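Local coordinates for protein ML032222a iGluR (Mnemiopsis leidyi, PDB 4YKJ) that probably serves as the ligand-binding domain of a comb jelly ionotropic glutamate receptor, holding a small amino acid such as glycine or alanine in its interlobe cleft, at residues P58-F63 with E72-I77; D91-S96 with S143-T148; G139-R144 with F183-E188. All coordinates share one frame; numbering follows the deposited sequence.

Contact 1. Residues P58-F63 with E72-I77. With ALA (alanine), chain E.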
loop_
_atom_site.group_PDB
_atom_site.type_symbol
_atom_site.label_atom_id
_atom_site.label_comp_id
_atom_site.label_asym_id
_atom_site.label_seq_id
_atom_site.Cartn_x
_atom_site.Cartn_y
_atom_site.Cartn_z
ATOM N N PRO B 58 -14.053 16.757 13.970
ATOM C CA PRO B 58 -13.367 17.457 15.064
ATOM C C PRO B 58 -13.691 18.945 15.022
ATOM O O PRO B 58 -13.642 19.534 13.939
ATOM C CB PRO B 58 -11.894 17.202 14.755
ATOM C CG PRO B 58 -11.843 17.099 13.305
ATOM C CD PRO B 58 -13.128 16.337 12.918
ATOM N N ASP B 59 -13.937 19.556 16.173
ATOM C CA ASP B 59 -14.180 20.987 16.215
ATOM C C ASP B 59 -13.019 21.793 15.657
ATOM O O ASP B 59 -13.218 22.878 15.122
ATOM C CB ASP B 59 -14.474 21.447 17.646
ATOM C CG ASP B 59 -15.815 20.948 18.163
ATOM O OD1 ASP B 59 -16.736 20.725 17.342
ATOM O OD2 ASP B 59 -15.949 20.800 19.399
ATOM N N ASP B 60 -11.795 21.290 15.817
ATOM C CA ASP B 60 -10.631 22.011 15.333
ATOM C C ASP B 60 -10.410 21.886 13.830
ATOM O O ASP B 60 -9.541 22.575 13.282
ATOM C CB ASP B 60 -9.360 21.663 16.141
ATOM C CG ASP B 60 -8.863 20.229 15.969
ATOM O OD1 ASP B 60 -9.311 19.515 15.061
ATOM O OD2 ASP B 60 -7.985 19.831 16.780
ATOM N N ARG B 61 -11.213 21.042 13.191
ATOM C CA ARG B 61 -11.178 20.757 11.747
ATOM C C ARG B 61 -9.795 20.330 11.202
ATOM O O ARG B 61 -9.457 20.553 10.024
ATOM C CB ARG B 61 -11.829 21.906 10.942
ATOM C CG ARG B 61 -13.397 22.083 11.173
ATOM C CD ARG B 61 -14.172 20.770 10.917
ATOM N NE ARG B 61 -15.600 20.993 10.680
ATOM C CZ ARG B 61 -16.539 21.012 11.628
ATOM N NH1 ARG B 61 -16.233 20.806 12.902
ATOM N NH2 ARG B 61 -17.808 21.239 11.302
ATOM N N LYS B 62 -9.041 19.663 12.065
ATOM C CA LYS B 62 -7.702 19.174 11.739
ATOM C C LYS B 62 -7.662 17.667 11.527
ATOM O O LYS B 62 -8.442 16.915 12.116
ATOM C CB LYS B 62 -6.715 19.560 12.843
ATOM C CG LYS B 62 -6.387 21.041 12.873
ATOM C CD LYS B 62 -5.626 21.439 14.116
ATOM C CE LYS B 62 -5.228 22.908 14.066
ATOM N NZ LYS B 62 -4.517 23.333 15.296
ATOM N N PHE B 63 -6.728 17.222 10.692
ATOM C CA PHE B 63 -6.549 15.800 10.516
ATOM C C PHE B 63 -5.901 15.217 11.747
ATOM O O PHE B 63 -6.430 14.271 12.363
ATOM C CB PHE B 63 -5.769 15.511 9.234
ATOM C CG PHE B 63 -6.644 15.470 8.032
ATOM C CD1 PHE B 63 -7.114 16.636 7.459
ATOM C CD2 PHE B 63 -7.042 14.247 7.507
ATOM C CE1 PHE B 63 -8.008 16.580 6.358
ATOM C CE2 PHE B 63 -7.904 14.198 6.412
ATOM C CZ PHE B 63 -8.382 15.359 5.858
ATOM N N GLU B 72 0.489 16.267 23.164
ATOM C CA GLU B 72 -0.911 15.978 22.889
ATOM C C GLU B 72 -1.211 16.022 21.406
ATOM O O GLU B 72 -0.602 16.773 20.639
ATOM C CB GLU B 72 -1.832 16.985 23.585
ATOM C CG GLU B 72 -1.663 17.091 25.097
ATOM C CD GLU B 72 -2.392 16.013 25.882
ATOM O OE1 GLU B 72 -3.116 15.183 25.287
ATOM O OE2 GLU B 72 -2.236 15.995 27.122
ATOM N N TRP B 73 -2.177 15.208 21.020
ATOM C CA TRP B 73 -2.701 15.135 19.670
ATOM C C TRP B 73 -3.848 16.112 19.492
ATOM O O TRP B 73 -4.420 16.617 20.452
ATOM C CB TRP B 73 -3.190 13.712 19.379
ATOM C CG TRP B 73 -2.069 12.754 19.181
ATOM C CD1 TRP B 73 -1.451 11.984 20.132
ATOM C CD2 TRP B 73 -1.406 12.487 17.949
ATOM N NE1 TRP B 73 -0.446 11.245 19.548
ATOM C CE2 TRP B 73 -0.393 11.542 18.210
ATOM C CE3 TRP B 73 -1.574 12.951 16.646
ATOM C CZ2 TRP B 73 0.443 11.051 17.202
ATOM C CZ3 TRP B 73 -0.759 12.472 15.660
ATOM C CH2 TRP B 73 0.256 11.539 15.944
ATOM N N ASN B 74 -4.166 16.353 18.224
ATOM C CA ASN B 74 -5.335 17.135 17.845
ATOM C C ASN B 74 -6.092 16.453 16.697
ATOM O O ASN B 74 -5.797 15.327 16.311
ATOM C CB ASN B 74 -4.963 18.596 17.526
ATOM C CG ASN B 74 -4.039 18.735 16.364
ATOM O OD1 ASN B 74 -3.835 17.812 15.600
ATOM N ND2 ASN B 74 -3.460 19.914 16.218
ATOM N N GLY B 75 -7.095 17.139 16.179
ATOM C CA GLY B 75 -7.837 16.649 15.025
ATOM C C GLY B 75 -8.576 15.360 15.226
ATOM O O GLY B 75 -9.007 15.016 16.310
ATOM N N MET B 76 -8.758 14.665 14.118
ATOM C CA MET B 76 -9.454 13.386 14.155
ATOM C C MET B 76 -8.676 12.368 14.960
ATOM O O MET B 76 -9.276 11.478 15.569
ATOM C CB MET B 76 -9.728 12.874 12.745
ATOM C CG MET B 76 -10.792 13.689 12.044
ATOM S SD MET B 76 -11.152 13.180 10.341
ATOM C CE MET B 76 -9.713 13.831 9.536
ATOM N N ILE B 77 -7.348 12.445 14.967
ATOM C CA ILE B 77 -6.555 11.500 15.740
ATOM C C ILE B 77 -6.906 11.650 17.222
ATOM O O ILE B 77 -7.146 10.655 17.923
ATOM C CB ILE B 77 -5.043 11.714 15.534
ATOM C CG1 ILE B 77 -4.632 11.552 14.054
ATOM C CG2 ILE B 77 -4.250 10.801 16.430
ATOM C CD1 ILE B 77 -4.670 10.146 13.504
HETATM N N ALA E . -4.075 12.630 3.962
HETATM C CA ALA E . -3.909 13.859 4.790
HETATM C C ALA E . -3.751 13.510 6.265
HETATM O O ALA E . -3.425 14.385 7.087
HETATM C CB ALA E . -5.081 14.777 4.595
HETATM O OXT ALA E . -3.891 12.343 6.656
#
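In the ligand-binding clamshell, loop 58-63 packs on the residues leading into helix 75-81, with Asp60 facing Gly75 and the backbone beyond it reaching Met76. A type I beta turn from Pro58 to Arg61 folds the loop back, and the carboxylate of Asp60 then serves two backbone amides. OD1 closes an Asx turn by accepting Lys62 N from above the carboxylate plane, which leaves OD2 to take Gly75 N on its syn lone pair at 2.9 Å, with an N-H...O angle of 161°. Gly75 has a positive phi and lies so close that its CA is 3.0 Å from Lys62 O; any beta carbon here would run into that oxygen and into Phe63 C. One residue on, Met76 N donates to Lys62 O at 3.0 Å and, weakly, to Phe63 O, which also receives a weak bond from Ile77 N.

Beside these polar bonds the side chains pack. Met76 CG rests 3.6 Å from Pro58 CD, and a bend at chi3 (-75°) swings CE over the Phe63 ring, 3.8 Å from its centroid, a CH-pi contact. The opposite face of the same ring carries CB of the bound alanine, 3.4 Å above the plane and over its centre. Asn74 crosses the Lys62 chain at about a right angle, and its OD1 bonds outside the two segments to Ala65 N.

The chemistry implies a division of labour: the Asp60 carboxylate and two loop carbonyls supply acceptors, and probably a favourable negative potential, for the backbone amides of Gly75, Met76 and Ile77, while Met76 backs the aromatic wall against which the ligand methyl lies.

Contact 2. Residues D91-S96 with S143-T148; sequences DLSTNS and SRHPET. With ALA (alanine), chain E.
His145 and Asn95 are brought edge to edge by two different first torsions: the imidazole swings out with CG anti to its backbone N (chi1 166°), whereas the carboxamide of Asn95 sits between its own N and carbonyl carbon (chi1 69°). Amide and ring come out almost coplanar, and ND2 of Asn95 gives an almost straight bond (176°) to ND1 of His145 at 3.0 Å. Over one ring face lies CB of Ser93, 3.3 Å from the centroid in a CH-pi contact, while Phe212 meets the ring at a steep angle. Replacing His145 by an alanine is likely to leave Asn95 ND2 without its imidazole acceptor and to open a gap beside Ser93 CB. A water accepts from Asn95 ND2 and donates to Thr148 OG1 at 2.8 Å, while Asn95 OD1 caps Arg98 N at the start of helix 96-101.

Backbone amides from both segments converge on the bound alanine: Ser93 N donates to OXT at 3.0 Å and His145 N to O at 2.9 Å. Binding of the ligand carboxylate by backbone amides and an arginine, here Arg98, with a helix N-terminus facing the ligand, is typical of the amino-acid site in ionotropic glutamate receptors.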
loop_
_atom_site.group_PDB
_atom_site.type_symbol
_atom_site.label_atom_id
_atom_site.label_comp_id
_atom_site.label_asym_id
_atom_site.label_seq_id
_atom_site.Cartn_x
_atom_site.Cartn_y
_atom_site.Cartn_z
ATOM N N ASP B 91 -9.316 9.938 3.795
ATOM C CA ASP B 91 -7.972 9.691 3.281
ATOM C C ASP B 91 -6.943 9.969 4.367
ATOM O O ASP B 91 -6.395 11.079 4.418
ATOM C CB ASP B 91 -7.684 10.550 2.044
ATOM C CG ASP B 91 -7.859 12.049 2.260
ATOM O OD1 ASP B 91 -8.872 12.492 2.826
ATOM O OD2 ASP B 91 -6.973 12.824 1.769
ATOM N N LEU B 92 -6.700 8.993 5.236
ATOM C CA LEU B 92 -5.800 9.201 6.370
ATOM C C LEU B 92 -4.442 8.623 6.008
ATOM O O LEU B 92 -4.270 7.420 5.791
ATOM C CB LEU B 92 -6.332 8.546 7.649
ATOM C CG LEU B 92 -5.575 8.974 8.916
ATOM C CD1 LEU B 92 -5.822 10.431 9.258
ATOM C CD2 LEU B 92 -5.943 8.078 10.084
ATOM N N SER B 93 -3.445 9.495 5.897
ATOM C CA SER B 93 -2.112 9.058 5.510
ATOM C C SER B 93 -1.395 8.323 6.620
ATOM O O SER B 93 -1.505 8.684 7.789
ATOM C CB SER B 93 -1.258 10.259 5.145
ATOM O OG SER B 93 -1.871 10.963 4.083
ATOM N N THR B 94 -0.632 7.325 6.219
ATOM C CA THR B 94 0.242 6.564 7.112
ATOM C C THR B 94 1.527 7.329 7.418
ATOM O O THR B 94 2.266 7.720 6.507
ATOM C CB THR B 94 0.573 5.176 6.517
ATOM O OG1 THR B 94 1.129 5.342 5.198
ATOM C CG2 THR B 94 -0.678 4.300 6.461
ATOM N N ASN B 95 1.783 7.562 8.703
ATOM C CA ASN B 95 3.060 8.094 9.139
ATOM C C ASN B 95 3.422 7.537 10.493
ATOM O O ASN B 95 2.562 7.054 11.241
ATOM C CB ASN B 95 3.153 9.635 9.029
ATOM C CG ASN B 95 2.275 10.399 10.016
ATOM O OD1 ASN B 95 2.305 10.167 11.228
ATOM N ND2 ASN B 95 1.542 11.368 9.501
ATOM N N SER B 96 4.720 7.573 10.800
ATOM C CA SER B 96 5.226 6.972 12.013
ATOM C C SER B 96 4.706 7.657 13.273
ATOM O O SER B 96 4.434 6.997 14.263
ATOM C CB SER B 96 6.756 6.966 12.001
ATOM O OG SER B 96 7.244 6.028 11.059
ATOM N N SER B 143 -0.995 20.603 11.041
ATOM C CA SER B 143 -1.592 19.396 11.635
ATOM C C SER B 143 -2.156 18.440 10.598
ATOM O O SER B 143 -3.078 17.674 10.872
ATOM C CB SER B 143 -2.624 19.761 12.705
ATOM O OG SER B 143 -1.993 20.444 13.780
ATOM N N ARG B 144 -1.565 18.433 9.428
ATOM C CA ARG B 144 -1.909 17.528 8.355
ATOM C C ARG B 144 -0.638 16.744 7.991
ATOM O O ARG B 144 0.479 17.139 8.333
ATOM C CB ARG B 144 -2.439 18.363 7.184
ATOM C CG ARG B 144 -3.026 17.655 5.986
ATOM C CD ARG B 144 -3.360 18.690 4.945
ATOM N NE ARG B 144 -3.671 18.150 3.628
ATOM C CZ ARG B 144 -4.877 17.801 3.197
ATOM N NH1 ARG B 144 -5.941 17.906 3.974
ATOM N NH2 ARG B 144 -5.003 17.323 1.983
ATOM N N HIS B 145 -0.785 15.644 7.287
ATOM C CA HIS B 145 0.310 14.716 7.081
ATOM C C HIS B 145 1.570 15.320 6.424
ATOM O O HIS B 145 2.668 15.033 6.884
ATOM C CB HIS B 145 -0.215 13.489 6.323
ATOM C CG HIS B 145 0.848 12.601 5.758
ATOM N ND1 HIS B 145 1.568 11.700 6.518
ATOM C CD2 HIS B 145 1.269 12.456 4.481
ATOM C CE1 HIS B 145 2.366 11.015 5.718
ATOM N NE2 HIS B 145 2.230 11.479 4.491
ATOM N N PRO B 146 1.447 16.091 5.332
ATOM C CA PRO B 146 2.692 16.573 4.699
ATOM C C PRO B 146 3.553 17.343 5.688
ATOM O O PRO B 146 4.774 17.129 5.731
ATOM C CB PRO B 146 2.185 17.442 3.556
ATOM C CG PRO B 146 0.841 16.800 3.189
ATOM C CD PRO B 146 0.252 16.404 4.524
ATOM N N GLU B 147 2.958 18.202 6.512
ATOM C CA GLU B 147 3.719 18.904 7.543
ATOM C C GLU B 147 4.465 17.935 8.426
ATOM O O GLU B 147 5.651 18.160 8.725
ATOM C CB GLU B 147 2.781 19.765 8.395
ATOM C CG GLU B 147 3.483 20.546 9.472
ATOM C CD GLU B 147 2.547 21.149 10.468
ATOM O OE1 GLU B 147 1.791 20.399 11.108
ATOM O OE2 GLU B 147 2.578 22.393 10.638
ATOM N N THR B 148 3.809 16.870 8.880
ATOM C CA THR B 148 4.465 15.882 9.729
ATOM C C THR B 148 5.615 15.198 9.003
ATOM O O THR B 148 6.674 15.031 9.594
ATOM C CB THR B 148 3.455 14.869 10.278
ATOM O OG1 THR B 148 2.636 15.529 11.255
ATOM C CG2 THR B 148 4.100 13.677 10.970
HETATM N N ALA E . -4.075 12.630 3.962
HETATM C CA ALA E . -3.909 13.859 4.790
HETATM C C ALA E . -3.751 13.510 6.265
HETATM O O ALA E . -3.425 14.385 7.087
HETATM C CB ALA E . -5.081 14.777 4.595
HETATM O OXT ALA E . -3.891 12.343 6.656
HETATM O O HOH W 1 0.380 13.855 11.222
#

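Contact 3. Residues G139-R144 with F183-E188. With ALA (alanine), chain E.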
loop_
_atom_site.group_PDB
_atom_site.type_symbol
_atom_site.label_atom_id
_atom_site.label_comp_id
_atom_site.label_asym_id
_atom_site.label_seq_id
_atom_site.Cartn_x
_atom_site.Cartn_y
_atom_site.Cartn_z
ATOM N N GLY B 139 3.979 27.008 1.615
ATOM C CA GLY B 139 3.347 26.558 2.839
ATOM C C GLY B 139 2.844 25.140 2.769
ATOM O O GLY B 139 2.694 24.544 1.711
ATOM N N VAL B 140 2.613 24.610 3.971
ATOM C CA VAL B 140 1.894 23.375 4.216
ATOM C C VAL B 140 0.766 23.684 5.195
ATOM O O VAL B 140 0.834 24.611 5.986
ATOM C CB VAL B 140 2.781 22.255 4.816
ATOM C CG1 VAL B 140 3.816 21.823 3.829
ATOM C CG2 VAL B 140 3.454 22.703 6.086
ATOM N N ILE B 141 -0.257 22.828 5.195
ATOM C CA ILE B 141 -1.361 22.955 6.137
ATOM C C ILE B 141 -0.956 22.415 7.505
ATOM O O ILE B 141 -0.387 21.314 7.602
ATOM C CB ILE B 141 -2.584 22.188 5.613
ATOM C CG1 ILE B 141 -3.097 22.814 4.307
ATOM C CG2 ILE B 141 -3.690 22.153 6.659
ATOM C CD1 ILE B 141 -3.993 21.904 3.511
ATOM N N GLY B 142 -1.266 23.146 8.561
ATOM C CA GLY B 142 -0.921 22.714 9.890
ATOM C C GLY B 142 -1.690 21.483 10.325
ATOM O O GLY B 142 -2.886 21.328 10.034
ATOM N N SER B 143 -0.995 20.603 11.041
ATOM C CA SER B 143 -1.592 19.396 11.635
ATOM C C SER B 143 -2.156 18.440 10.598
ATOM O O SER B 143 -3.078 17.674 10.872
ATOM C CB SER B 143 -2.624 19.761 12.705
ATOM O OG SER B 143 -1.993 20.444 13.780
ATOM N N ARG B 144 -1.565 18.433 9.428
ATOM C CA ARG B 144 -1.909 17.528 8.355
ATOM C C ARG B 144 -0.638 16.744 7.991
ATOM O O ARG B 144 0.479 17.139 8.333
ATOM C CB ARG B 144 -2.439 18.363 7.184
ATOM C CG ARG B 144 -3.026 17.655 5.986
ATOM C CD ARG B 144 -3.360 18.690 4.945
ATOM N NE ARG B 144 -3.671 18.150 3.628
ATOM C CZ ARG B 144 -4.877 17.801 3.197
ATOM N NH1 ARG B 144 -5.941 17.906 3.974
ATOM N NH2 ARG B 144 -5.003 17.323 1.983
ATOM N N PHE B 183 3.451 31.281 -5.255
ATOM C CA PHE B 183 3.291 30.449 -4.086
ATOM C C PHE B 183 3.509 28.995 -4.467
ATOM O O PHE B 183 3.097 28.571 -5.568
ATOM C CB PHE B 183 1.892 30.659 -3.510
ATOM C CG PHE B 183 1.724 30.097 -2.132
ATOM C CD1 PHE B 183 2.211 30.783 -1.037
ATOM C CD2 PHE B 183 1.140 28.870 -1.938
ATOM C CE1 PHE B 183 2.080 30.258 0.242
ATOM C CE2 PHE B 183 0.994 28.344 -0.658
ATOM C CZ PHE B 183 1.462 29.036 0.425
ATOM N N VAL B 184 4.200 28.270 -3.594
ATOM C CA VAL B 184 4.338 26.818 -3.678
ATOM C C VAL B 184 3.567 26.161 -2.523
ATOM O O VAL B 184 3.816 26.422 -1.352
ATOM C CB VAL B 184 5.812 26.392 -3.631
ATOM C CG1 VAL B 184 5.967 24.861 -3.644
ATOM C CG2 VAL B 184 6.585 27.011 -4.784
ATOM N N PHE B 185 2.615 25.309 -2.885
ATOM C CA PHE B 185 1.819 24.543 -1.927
ATOM C C PHE B 185 2.316 23.115 -1.970
ATOM O O PHE B 185 2.384 22.502 -3.037
ATOM C CB PHE B 185 0.324 24.624 -2.299
ATOM C CG PHE B 185 -0.594 23.811 -1.406
ATOM C CD1 PHE B 185 -0.312 23.610 -0.056
ATOM C CD2 PHE B 185 -1.737 23.245 -1.938
ATOM C CE1 PHE B 185 -1.192 22.855 0.731
ATOM C CE2 PHE B 185 -2.604 22.504 -1.145
ATOM C CZ PHE B 185 -2.318 22.310 0.161
ATOM N N ILE B 186 2.694 22.600 -0.806
ATOM C CA ILE B 186 3.209 21.241 -0.684
ATOM C C ILE B 186 2.162 20.381 0.015
ATOM O O ILE B 186 1.813 20.642 1.156
ATOM C CB ILE B 186 4.523 21.226 0.122
ATOM C CG1 ILE B 186 5.559 22.170 -0.507
ATOM C CG2 ILE B 186 5.064 19.802 0.238
ATOM C CD1 ILE B 186 6.779 22.387 0.372
ATOM N N ASP B 187 1.602 19.412 -0.701
ATOM C CA ASP B 187 0.525 18.567 -0.159
ATOM C C ASP B 187 0.612 17.173 -0.763
ATOM O O ASP B 187 1.704 16.633 -0.875
ATOM C CB ASP B 187 -0.857 19.198 -0.303
ATOM C CG ASP B 187 -1.864 18.595 0.669
ATOM O OD1 ASP B 187 -1.782 18.908 1.884
ATOM O OD2 ASP B 187 -2.710 17.790 0.217
ATOM N N GLU B 188 -0.526 16.560 -1.072
ATOM C CA GLU B 188 -0.563 15.161 -1.506
ATOM C C GLU B 188 -1.079 15.001 -2.913
ATOM O O GLU B 188 -2.013 15.686 -3.321
ATOM C CB GLU B 188 -1.433 14.329 -0.557
ATOM C CG GLU B 188 -0.930 14.412 0.868
ATOM C CD GLU B 188 -1.795 13.707 1.884
ATOM O OE1 GLU B 188 -2.986 13.444 1.610
ATOM O OE2 GLU B 188 -1.282 13.434 2.986
HETATM N N ALA E . -4.075 12.630 3.962
HETATM C CA ALA E . -3.909 13.859 4.790
HETATM C C ALA E . -3.751 13.510 6.265
HETATM O O ALA E . -3.425 14.385 7.087
HETATM C CB ALA E . -5.081 14.777 4.595
HETATM O OXT ALA E . -3.891 12.343 6.656
HETATM O O HOH W 2 -0.050 20.549 3.185
#
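Gly139 and Phe185 form the close end of this contact, a parallel beta bridge within the mixed sheet, whereas a few residues on the two strands part around a water. At the close end Gly139 N donates to Val184 O at 3.0 Å, and Ile186 N returns a nearly straight bond (172°) to Gly139 O. CZ of Phe183 comes within 3.4 Å of Gly139 N, a spot where a beta carbon on Gly139 would be tight. Phe185 turns its ring edge to Gly139 O and to CD1 of Ile141, which meets its CZ at 3.8 Å. Val140 CG1 packs against Ile186 CB.

Further along the strands diverge, their short axes at 36°, and direct backbone pairing gives way to one bridging water, which accepts from Ile141 N and donates to Ile186 O and Asp187 OD1. The same OD1 receives NE of Arg144 at 2.7 Å through its syn lone pair, and OD2 takes NH2 at 2.9 Å: a side-on, two-nitrogen salt bridge with the guanidinium and carboxylate planes 31° apart. The extended Arg144 chain brings the guanidinium to Asp187, and this grip limits its rotation, with CB of the bound alanine over the centre of one guanidinium face, 3.2 Å from its plane. NH1 has a second carboxylate partner in Glu17.

Glu188, hydrogen-bonded to Tyr214 OH through OE1, has that oxygen 2.7 Å from the ligand N. The chemistry implies an ordered set of charges: Asp187 orients Arg144 against the ligand methyl, and the Glu188 carboxylate lies next to the ligand's amino group, where Arg144 may add a longer-range charge.

How the contacts relate
The three contacts surround one bound amino acid, and each touches it. Contact 1 presents an aromatic face, contact 2 the amides for the carboxylate, contact 3 the charged groups at its methyl and amino end. Measured between centres, contact 1 is about 12 Å from contact 2 and about 17 Å from contact 3, while contact 2 is about 11 Å from contact 3. Residues Ser143 and Arg144 belong to both later contacts and also reach the first: Asn74 ND2 lies 2.9 Å from Ser143 OG, a probable hydrogen bond, and Phe63 CE1 packs 3.4 Å from Arg144 NH1. Between contacts 2 and 3, Ser93 OG and Glu188 OE2 are 2.8 Å apart, probably bonded beside the ligand nitrogen.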